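Local coordinates for PUM-HD domain-containing protein (Caenorhabditis elegans, PDB 7CGF) that binds single-stranded RNA through a PUM-HD domain of Pumilio repeats, consistent with recognition of mRNA 3' untranslated regions by this PUF protein, at residues L77-F82 and A114-A119; N226-N231 and H263-N268; H281-V286 and S322-E327. The protein carries 2 engineered substitutions. All blocks are in the same frame, centred on the assembly; numbering follows the deposited sequence.

Interaction 1 of 3, residues L77-F82 and A114-A119; sequences LVDDIF and AFQMYA. With nucleotides of chain B.
Two neighbouring Pumilio repeats meet here through the loops ahead of their RNA-facing helices, where Asp79 of 77-82 grips the turn Tyr118-Ala119 of 114-119. Its chi1 of -158° sets CG anti to the backbone N, on the side of 114-119 where the carboxylate meets that turn. OD1 takes two backbone N-H groups. Ala119 N donates at 2.9 Å from the anti side, 20° out of the carboxylate plane. Tyr118 N, also 2.9 Å from Asp79 OD1, comes in nearly along the C-O axis. The Gln116 chain passes slantwise over that of Asp79, amide and carboxylate planes 30° apart, its CB 3.3 Å from Asp79 OD1. The Tyr118 ring lies beside Ile81, both side chains pointing the same way. Ile81 CA sits over the ring centre in a CH-pi contact, 3.6 Å from the centroid, and Met117 CG covers the opposite face. On the RNA side, ring atom CD1 of Tyr118 comes within 3.2 Å of O2 of U7 of chain B. Asp80 caps the turn into helix 83-89, OD2 accepting from Phe82 N and also from Gly83 N. One oxygen of Asp79 thus holds two adjacent N-H groups of the next repeat, which would tend to stabilise the carboxylate's negative charge.

Interaction 2 of 3, residues N226-N231 and H263-N268; sequences NNQYGN and HKYSSN. With nucleotides of chain B.
Asn226 reaches from 226-231 into the turn at Tyr265-Ser266, a junction between successive Pumilio repeats on the RNA-binding face of the PUM-HD domain. Its OD1 accepts from Ser266 N at 2.9 Å, in the carbonyl plane and on a lone pair, and more weakly from Tyr265 N.

The tight part is the Tyr265 ring. Gln228 CA lies over its centre, 3.5 Å from the centroid, as a CH-pi contact, and Gln228 CB approaches Tyr265 CZ at 3.4 Å. Lys264 CD covers the opposite face toward the rim, so that the ring is sandwiched between aliphatic groups from both segments. Asn231 is buried alongside: its CG falls between backbone N and carbonyl carbon (chi1 81°), and ND2 donates to Asn227 O, in its own amide plane. Asn227, whose CB points away from 263-268, caps the following helix through OD1, which accepts from Tyr229 N and Gly230 N.

The loose part lies at the margins. The exposed Gln228 sends the end of its chain away from 263-268, and the Asn226 amide merely crosses the His263 side chain at about a right angle, with their planes 81° apart.

Around this junction the RNA is held by both segments. The Asn231 amide reads the base of U3 of chain B: OD1 accepts from N3 at 2.9 Å while ND2 donates to O2. The Lys264 chain runs extended until a bend at chi4 (68°) sets NZ 2.9 Å from O2' of G2 of chain B; its bond to OP1 of U3 of chain B is weak. Ser267 OG, which donates to Lys264 O, also accepts from N2 of G2 of chain B at 2.9 Å.

Interaction 3 of 3, residues H281-V286 and S322-E327; sequences HKSMIV and SEQRRE
Van der Waals contact between Val286 and Gln324 is thin: Val286 CG2 lies 4.4 Å from Gln324 CB. Val286 CG1, anti to its backbone N (chi1 171°), comes 3.7 Å from Glu327 OE2, a van der Waals approach of a methyl to a carboxylate oxygen; the two side chains slide past each other in opposite directions. Gln324 OE1 lies beside Lys282 CB at 3.8 Å. Packing between the segments is sparse, with 217 Å² buried in all. The helices belong to adjacent Pumilio repeats of the PUM-HD solenoid, and their axes run almost parallel, 4° apart and 10.7 Å at closest approach.

Close polar approaches centre on the Gln324 amide, which extends across to helix 279-290. NE2 of Gln324 stands 3.3 Å from Ser283 N, but both nitrogens are donors and no bond joins them. NE2 instead makes a weak hydrogen bond to Val279 O, earlier on the same helix as Ser283. The Lys282 chain leads away from 322-327 beyond its CB, and NZ donates to Gln319 O at the end of helix 309-319. Gln324 N is held by Thr321 OG1, just before helix 322-332.

Overall arrangement
All three contacts join successive Pumilio repeats of one PUM-HD domain and follow one another along the chain. Interactions 1 and 2 are equivalent junctions at the RNA-binding surface, their centres 34 Å apart on opposite sides of the chain's centre. The RNA spans both, with U7 and A8 of chain B at interaction 1 and G2, U3 and A4 at interaction 2. Interaction 3 lies off this surface, its nearest atom about 13 Å from the nucleic acid. Its centre is 23 Å from that of interaction 2 and 53 Å from that of interaction 1. Helix 266-276, which 263-268 leads into, is followed in the chain by helix 279-290, which carries residues 281-286.

Interaction 1 of 3, residues L77-F82 and A114-A119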
# COMPACT_ATOMS: atom_id res chain seq x y z
N LEU A 77 -23.95 -13.98 -1.24
CA LEU A 77 -23.74 -12.94 -0.25
C LEU A 77 -22.39 -12.27 -0.38
O LEU A 77 -22.25 -11.10 0.01
CB LEU A 77 -23.86 -13.51 1.16
CG LEU A 77 -25.25 -14.03 1.56
CD1 LEU A 77 -25.18 -14.68 2.93
CD2 LEU A 77 -26.28 -12.90 1.55
N VAL A 78 -21.36 -12.96 -0.88
CA VAL A 78 -20.01 -12.41 -0.73
C VAL A 78 -19.81 -11.15 -1.56
O VAL A 78 -19.09 -10.24 -1.14
CB VAL A 78 -18.90 -13.43 -1.04
CG1 VAL A 78 -18.82 -14.48 0.06
CG2 VAL A 78 -19.07 -14.06 -2.42
N ASP A 79 -20.41 -11.07 -2.75
CA ASP A 79 -20.31 -9.84 -3.54
C ASP A 79 -21.60 -9.04 -3.49
O ASP A 79 -21.97 -8.38 -4.48
CB ASP A 79 -19.91 -10.11 -4.99
CG ASP A 79 -19.29 -8.88 -5.65
OD1 ASP A 79 -18.54 -8.18 -4.94
OD2 ASP A 79 -19.56 -8.58 -6.84
N ASP A 80 -22.30 -9.05 -2.36
CA ASP A 80 -23.46 -8.19 -2.18
C ASP A 80 -23.10 -6.99 -1.31
O ASP A 80 -22.37 -7.11 -0.32
CB ASP A 80 -24.62 -8.94 -1.54
CG ASP A 80 -25.84 -8.06 -1.41
OD1 ASP A 80 -26.49 -7.79 -2.44
OD2 ASP A 80 -26.12 -7.61 -0.29
N ILE A 81 -23.66 -5.84 -1.69
CA ILE A 81 -23.36 -4.55 -1.06
C ILE A 81 -23.60 -4.59 0.45
O ILE A 81 -22.87 -3.94 1.21
CB ILE A 81 -24.20 -3.44 -1.73
CG1 ILE A 81 -23.89 -2.06 -1.12
CG2 ILE A 81 -25.71 -3.77 -1.66
CD1 ILE A 81 -24.59 -0.91 -1.83
N PHE A 82 -24.62 -5.32 0.90
CA PHE A 82 -24.92 -5.47 2.33
C PHE A 82 -24.59 -6.85 2.87
O PHE A 82 -24.22 -6.96 4.05
CB PHE A 82 -26.41 -5.17 2.59
CG PHE A 82 -26.83 -3.82 2.10
CD1 PHE A 82 -26.09 -2.69 2.45
CD2 PHE A 82 -27.91 -3.68 1.24
CE1 PHE A 82 -26.44 -1.44 1.99
CE2 PHE A 82 -28.28 -2.43 0.78
CZ PHE A 82 -27.55 -1.31 1.13
N ALA A 114 -11.69 -12.34 -6.05
CA ALA A 114 -10.58 -11.42 -5.81
C ALA A 114 -10.73 -10.12 -6.60
O ALA A 114 -10.22 -9.07 -6.18
CB ALA A 114 -9.25 -12.10 -6.14
N PHE A 115 -11.43 -10.17 -7.73
CA PHE A 115 -11.61 -9.02 -8.61
C PHE A 115 -12.87 -8.22 -8.33
O PHE A 115 -13.08 -7.18 -8.96
CB PHE A 115 -11.61 -9.49 -10.07
CG PHE A 115 -10.32 -10.09 -10.49
CD1 PHE A 115 -10.06 -11.44 -10.28
CD2 PHE A 115 -9.34 -9.30 -11.05
CE1 PHE A 115 -8.84 -11.99 -10.65
CE2 PHE A 115 -8.13 -9.85 -11.41
CZ PHE A 115 -7.87 -11.18 -11.21
N GLN A 116 -13.71 -8.69 -7.42
CA GLN A 116 -15.01 -8.07 -7.17
C GLN A 116 -14.95 -7.11 -5.99
O GLN A 116 -14.25 -7.37 -5.00
CB GLN A 116 -16.06 -9.16 -6.94
CG GLN A 116 -16.23 -10.01 -8.20
CD GLN A 116 -17.04 -11.28 -8.00
OE1 GLN A 116 -17.48 -11.58 -6.90
NE2 GLN A 116 -17.21 -12.03 -9.07
N MET A 117 -15.69 -5.99 -6.07
CA MET A 117 -15.43 -4.93 -5.11
C MET A 117 -15.94 -5.28 -3.72
O MET A 117 -15.34 -4.85 -2.73
CB MET A 117 -16.02 -3.60 -5.57
CG MET A 117 -17.51 -3.54 -5.67
SD MET A 117 -17.99 -1.82 -6.10
CE MET A 117 -19.72 -2.09 -6.50
N TYR A 118 -17.03 -6.04 -3.61
CA TYR A 118 -17.45 -6.44 -2.26
C TYR A 118 -16.81 -7.75 -1.82
O TYR A 118 -16.33 -7.85 -0.68
CB TYR A 118 -18.98 -6.55 -2.20
CG TYR A 118 -19.70 -5.29 -2.62
CD1 TYR A 118 -19.42 -4.06 -2.03
CD2 TYR A 118 -20.68 -5.34 -3.61
CE1 TYR A 118 -20.08 -2.90 -2.44
CE2 TYR A 118 -21.34 -4.18 -4.02
CZ TYR A 118 -21.05 -2.98 -3.42
OH TYR A 118 -21.71 -1.82 -3.82
N ALA A 119 -16.74 -8.75 -2.70
CA ALA A 119 -16.18 -10.04 -2.32
C ALA A 119 -14.70 -9.95 -1.97
O ALA A 119 -14.22 -10.70 -1.10
CB ALA A 119 -16.40 -11.05 -3.45
P A B 8 -19.98 3.32 0.88
OP1 A B 8 -20.54 4.39 0.01
OP2 A B 8 -19.12 3.58 2.07
O5' A B 8 -21.20 2.49 1.44
C5' A B 8 -22.27 2.09 0.60
C4' A B 8 -23.51 1.84 1.42
O4' A B 8 -23.26 0.75 2.35
C3' A B 8 -23.96 3.03 2.26
O3' A B 8 -25.38 3.03 2.32
C2' A B 8 -23.41 2.68 3.64
O2' A B 8 -24.06 3.32 4.72
C1' A B 8 -23.62 1.17 3.65
N9 A B 8 -22.82 0.43 4.63
C8 A B 8 -21.51 0.63 4.95
N7 A B 8 -21.06 -0.18 5.89
C5 A B 8 -22.17 -0.99 6.19
C6 A B 8 -22.38 -2.04 7.08
N6 A B 8 -21.45 -2.55 7.90
N1 A B 8 -23.61 -2.61 7.11
C2 A B 8 -24.57 -2.14 6.31
N3 A B 8 -24.48 -1.16 5.43
C4 A B 8 -23.25 -0.61 5.41
P U B 7 -14.26 2.99 -2.11
OP1 U B 7 -15.09 4.06 -2.73
OP2 U B 7 -13.34 3.28 -0.98
O5' U B 7 -15.21 1.84 -1.58
C5' U B 7 -16.02 2.06 -0.45
C4' U B 7 -17.14 1.08 -0.44
O4' U B 7 -16.64 -0.22 -0.04
C3' U B 7 -18.26 1.36 0.54
O3' U B 7 -19.18 2.27 -0.03
C2' U B 7 -18.87 -0.02 0.81
O2' U B 7 -19.96 -0.25 -0.07
C1' U B 7 -17.71 -0.99 0.46
N1 U B 7 -17.21 -1.86 1.55
C2 U B 7 -17.81 -3.09 1.68
O2 U B 7 -18.75 -3.41 0.99
N3 U B 7 -17.30 -3.91 2.67
C4 U B 7 -16.25 -3.60 3.51
O4 U B 7 -15.88 -4.41 4.35
C5 U B 7 -15.67 -2.31 3.29
C6 U B 7 -16.15 -1.50 2.34

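Interaction 2 of 3, residues N226-N231 and H263-N268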
# COMPACT_ATOMS: atom_id res chain seq x y z
N ASN A 226 11.30 8.58 -11.98
CA ASN A 226 10.50 9.75 -12.31
C ASN A 226 9.08 9.40 -12.74
O ASN A 226 8.39 10.24 -13.34
CB ASN A 226 11.17 10.61 -13.38
CG ASN A 226 10.55 11.98 -13.47
OD1 ASN A 226 10.25 12.59 -12.44
ND2 ASN A 226 10.27 12.44 -14.69
N ASN A 227 8.61 8.18 -12.45
CA ASN A 227 7.24 7.84 -12.75
C ASN A 227 6.31 8.23 -11.59
O ASN A 227 6.71 8.24 -10.42
CB ASN A 227 7.14 6.34 -13.06
CG ASN A 227 5.73 5.90 -13.34
OD1 ASN A 227 5.05 5.39 -12.46
ND2 ASN A 227 5.27 6.11 -14.58
N GLN A 228 5.06 8.59 -11.94
CA GLN A 228 4.13 9.09 -10.93
C GLN A 228 3.87 8.06 -9.85
O GLN A 228 3.58 8.42 -8.70
CB GLN A 228 2.81 9.51 -11.59
CG GLN A 228 2.10 8.37 -12.27
CD GLN A 228 0.75 8.74 -12.86
OE1 GLN A 228 -0.00 9.52 -12.29
NE2 GLN A 228 0.44 8.15 -14.01
N TYR A 229 4.00 6.77 -10.17
CA TYR A 229 3.90 5.70 -9.18
C TYR A 229 5.25 5.10 -8.83
O TYR A 229 5.51 4.79 -7.66
CB TYR A 229 2.98 4.58 -9.69
CG TYR A 229 1.62 5.11 -10.06
CD1 TYR A 229 0.82 5.72 -9.11
CD2 TYR A 229 1.16 5.03 -11.36
CE1 TYR A 229 -0.43 6.22 -9.45
CE2 TYR A 229 -0.08 5.53 -11.71
CZ TYR A 229 -0.86 6.13 -10.75
OH TYR A 229 -2.10 6.63 -11.08
N GLY A 230 6.12 4.98 -9.83
CA GLY A 230 7.41 4.33 -9.62
C GLY A 230 8.28 5.07 -8.63
O GLY A 230 9.11 4.46 -7.96
N ASN A 231 8.09 6.38 -8.49
CA ASN A 231 8.95 7.11 -7.56
C ASN A 231 8.72 6.63 -6.13
O ASN A 231 9.67 6.59 -5.33
CB ASN A 231 8.76 8.63 -7.69
CG ASN A 231 7.54 9.14 -6.94
OD1 ASN A 231 7.63 9.50 -5.76
ND2 ASN A 231 6.42 9.19 -7.62
N HIS A 263 12.90 17.34 -11.98
CA HIS A 263 11.74 16.64 -12.51
C HIS A 263 10.77 16.33 -11.38
O HIS A 263 11.18 16.16 -10.22
CB HIS A 263 12.15 15.38 -13.28
CG HIS A 263 12.78 15.67 -14.61
ND1 HIS A 263 14.09 16.07 -14.73
CD2 HIS A 263 12.27 15.67 -15.86
CE1 HIS A 263 14.37 16.27 -16.01
NE2 HIS A 263 13.28 16.04 -16.71
N LYS A 264 9.47 16.28 -11.73
CA LYS A 264 8.41 16.34 -10.72
C LYS A 264 8.51 15.20 -9.72
O LYS A 264 8.51 15.42 -8.51
CB LYS A 264 7.05 16.31 -11.40
CG LYS A 264 5.89 16.39 -10.46
CD LYS A 264 4.59 16.28 -11.27
CE LYS A 264 3.33 16.20 -10.40
NZ LYS A 264 2.99 17.44 -9.64
N TYR A 265 8.55 13.97 -10.23
CA TYR A 265 8.49 12.81 -9.36
C TYR A 265 9.85 12.41 -8.82
O TYR A 265 9.96 12.09 -7.63
CB TYR A 265 7.85 11.67 -10.13
CG TYR A 265 6.44 12.03 -10.51
CD1 TYR A 265 5.48 12.23 -9.52
CD2 TYR A 265 6.08 12.21 -11.83
CE1 TYR A 265 4.18 12.57 -9.84
CE2 TYR A 265 4.78 12.56 -12.17
CZ TYR A 265 3.85 12.74 -11.16
OH TYR A 265 2.55 13.08 -11.47
N SER A 266 10.90 12.47 -9.64
CA SER A 266 12.22 12.09 -9.15
C SER A 266 12.76 13.04 -8.08
O SER A 266 13.62 12.63 -7.30
CB SER A 266 13.22 11.97 -10.31
OG SER A 266 13.40 13.19 -11.02
N SER A 267 12.29 14.29 -8.03
CA SER A 267 12.71 15.19 -6.95
C SER A 267 12.42 14.58 -5.58
O SER A 267 13.21 14.76 -4.65
CB SER A 267 12.03 16.56 -7.10
OG SER A 267 10.62 16.48 -6.96
N ASN A 268 11.33 13.82 -5.45
CA ASN A 268 11.02 13.20 -4.17
C ASN A 268 12.01 12.11 -3.82
O ASN A 268 12.23 11.83 -2.63
CB ASN A 268 9.61 12.59 -4.19
CG ASN A 268 8.54 13.63 -4.52
OD1 ASN A 268 7.96 13.65 -5.62
ND2 ASN A 268 8.29 14.51 -3.57
P U B 3 1.13 18.61 -6.55
OP1 U B 3 0.27 18.15 -7.67
OP2 U B 3 0.55 19.29 -5.38
O5' U B 3 1.97 17.41 -5.92
C5' U B 3 1.33 16.39 -5.17
C4' U B 3 1.54 15.07 -5.85
O4' U B 3 2.95 14.75 -5.87
C3' U B 3 0.90 13.86 -5.21
O3' U B 3 -0.47 13.77 -5.56
C2' U B 3 1.72 12.70 -5.77
O2' U B 3 1.24 12.35 -7.06
C1' U B 3 3.10 13.34 -5.94
N1 U B 3 4.10 12.88 -4.95
C2 U B 3 4.85 11.80 -5.40
O2 U B 3 4.66 11.32 -6.51
N3 U B 3 5.80 11.33 -4.53
C4 U B 3 6.06 11.81 -3.27
O4 U B 3 6.94 11.30 -2.58
C5 U B 3 5.24 12.93 -2.87
C6 U B 3 4.30 13.40 -3.70
P G B 2 2.11 23.88 -4.78
OP1 G B 2 0.72 23.62 -5.23
OP2 G B 2 2.37 23.97 -3.34
O5' G B 2 2.97 22.68 -5.38
C5' G B 2 3.15 22.54 -6.78
C4' G B 2 3.91 21.28 -7.11
O4' G B 2 5.25 21.37 -6.56
C3' G B 2 3.35 20.01 -6.49
O3' G B 2 2.26 19.50 -7.25
C2' G B 2 4.58 19.09 -6.45
O2' G B 2 4.86 18.54 -7.73
C1' G B 2 5.69 20.10 -6.13
N9 G B 2 5.98 20.14 -4.68
C8 G B 2 5.30 20.76 -3.66
N7 G B 2 5.84 20.58 -2.48
C5 G B 2 6.95 19.78 -2.74
C6 G B 2 7.93 19.25 -1.86
O6 G B 2 8.04 19.37 -0.64
N1 G B 2 8.89 18.50 -2.56
C2 G B 2 8.89 18.31 -3.92
N2 G B 2 9.88 17.54 -4.39
N3 G B 2 7.96 18.78 -4.75
C4 G B 2 7.04 19.51 -4.08
P A B 4 -1.56 13.20 -4.53
OP1 A B 4 -2.86 13.71 -5.01
OP2 A B 4 -1.15 13.43 -3.12
O5' A B 4 -1.55 11.64 -4.80
C5' A B 4 -2.20 11.13 -5.95
C4' A B 4 -1.92 9.67 -6.17
O4' A B 4 -0.56 9.35 -5.82
C3' A B 4 -2.72 8.67 -5.35
O3' A B 4 -4.06 8.53 -5.79
C2' A B 4 -1.90 7.41 -5.54
O2' A B 4 -2.15 6.85 -6.81
C1' A B 4 -0.48 7.97 -5.54
N9 A B 4 0.23 7.71 -4.27
C8 A B 4 0.32 8.32 -3.04
N7 A B 4 1.10 7.66 -2.20
C5 A B 4 1.52 6.54 -2.94
C6 A B 4 2.35 5.42 -2.71
N6 A B 4 3.00 5.13 -1.58
N1 A B 4 2.51 4.54 -3.72
C2 A B 4 1.91 4.73 -4.87
N3 A B 4 1.11 5.73 -5.21
C4 A B 4 0.97 6.59 -4.19

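Interaction 3 of 3, residues H281-V286 and S322-E327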
# COMPACT_ATOMS: atom_id res chain seq x y z
N HIS A 281 26.40 9.54 2.64
CA HIS A 281 25.55 9.72 1.47
C HIS A 281 25.14 11.18 1.30
O HIS A 281 25.13 11.71 0.18
CB HIS A 281 24.30 8.86 1.58
CG HIS A 281 24.55 7.41 1.39
ND1 HIS A 281 23.79 6.44 2.01
CD2 HIS A 281 25.48 6.75 0.65
CE1 HIS A 281 24.23 5.25 1.65
NE2 HIS A 281 25.25 5.41 0.83
N LYS A 282 24.78 11.82 2.42
CA LYS A 282 24.50 13.25 2.39
C LYS A 282 25.71 14.03 1.89
O LYS A 282 25.56 14.99 1.13
CB LYS A 282 24.10 13.72 3.79
CG LYS A 282 22.78 13.17 4.30
CD LYS A 282 22.65 13.39 5.80
CE LYS A 282 21.34 12.85 6.32
NZ LYS A 282 21.15 13.14 7.77
N SER A 283 26.91 13.60 2.28
CA SER A 283 28.13 14.25 1.80
C SER A 283 28.25 14.18 0.28
O SER A 283 28.71 15.14 -0.36
CB SER A 283 29.35 13.61 2.48
OG SER A 283 30.58 14.02 1.92
N MET A 284 27.87 13.05 -0.33
CA MET A 284 27.94 12.93 -1.78
C MET A 284 26.96 13.88 -2.47
O MET A 284 27.30 14.49 -3.49
CB MET A 284 27.67 11.49 -2.20
CG MET A 284 28.74 10.55 -1.70
SD MET A 284 28.25 8.86 -1.99
CE MET A 284 28.05 8.93 -3.77
N ILE A 285 25.74 13.98 -1.95
CA ILE A 285 24.73 14.86 -2.54
C ILE A 285 25.12 16.32 -2.36
O ILE A 285 25.08 17.11 -3.31
CB ILE A 285 23.34 14.57 -1.95
CG1 ILE A 285 22.92 13.13 -2.27
CG2 ILE A 285 22.30 15.57 -2.46
CD1 ILE A 285 21.68 12.67 -1.49
N VAL A 286 25.55 16.69 -1.14
CA VAL A 286 26.01 18.06 -0.89
C VAL A 286 27.19 18.42 -1.79
O VAL A 286 27.24 19.51 -2.37
CB VAL A 286 26.36 18.25 0.60
CG1 VAL A 286 27.03 19.60 0.82
CG2 VAL A 286 25.10 18.15 1.45
N SER A 322 25.89 20.22 10.50
CA SER A 322 26.25 21.63 10.55
C SER A 322 27.44 21.91 9.64
O SER A 322 27.47 22.93 8.94
CB SER A 322 26.57 22.05 11.99
OG SER A 322 27.81 21.50 12.39
N GLU A 323 28.42 21.02 9.64
CA GLU A 323 29.56 21.18 8.76
C GLU A 323 29.12 21.12 7.30
O GLU A 323 29.60 21.89 6.46
CB GLU A 323 30.61 20.12 9.10
CG GLU A 323 31.99 20.40 8.61
CD GLU A 323 32.71 21.55 9.35
OE1 GLU A 323 32.11 22.25 10.19
OE2 GLU A 323 33.90 21.72 9.06
N GLN A 324 28.14 20.26 6.98
CA GLN A 324 27.65 20.21 5.61
C GLN A 324 26.83 21.46 5.25
O GLN A 324 26.95 21.98 4.14
CB GLN A 324 26.84 18.94 5.38
CG GLN A 324 27.75 17.74 5.19
CD GLN A 324 27.06 16.40 5.36
OE1 GLN A 324 25.95 16.30 5.89
NE2 GLN A 324 27.74 15.35 4.92
N ARG A 325 26.00 21.94 6.18
CA ARG A 325 25.29 23.19 5.93
C ARG A 325 26.27 24.34 5.70
O ARG A 325 26.01 25.23 4.88
CB ARG A 325 24.37 23.54 7.10
CG ARG A 325 23.11 22.70 7.21
CD ARG A 325 22.12 23.30 8.21
NE ARG A 325 22.81 23.76 9.41
CZ ARG A 325 22.95 23.05 10.53
NH1 ARG A 325 23.61 23.56 11.57
NH2 ARG A 325 22.42 21.83 10.62
N ARG A 326 27.41 24.31 6.39
CA ARG A 326 28.39 25.38 6.23
C ARG A 326 28.87 25.48 4.79
O ARG A 326 28.98 26.58 4.25
CB ARG A 326 29.54 25.13 7.21
CG ARG A 326 30.69 26.08 7.10
CD ARG A 326 31.63 25.86 8.27
NE ARG A 326 32.84 26.65 8.11
CZ ARG A 326 33.89 26.23 7.42
NH1 ARG A 326 34.96 26.99 7.30
NH2 ARG A 326 33.84 25.03 6.84
N GLU A 327 29.11 24.34 4.13
CA GLU A 327 29.52 24.39 2.73
C GLU A 327 28.39 24.92 1.84
O GLU A 327 28.65 25.67 0.89
CB GLU A 327 29.97 23.01 2.25
CG GLU A 327 30.44 23.00 0.79
CD GLU A 327 30.85 21.62 0.29
OE1 GLU A 327 31.42 21.53 -0.83
OE2 GLU A 327 30.62 20.62 1.01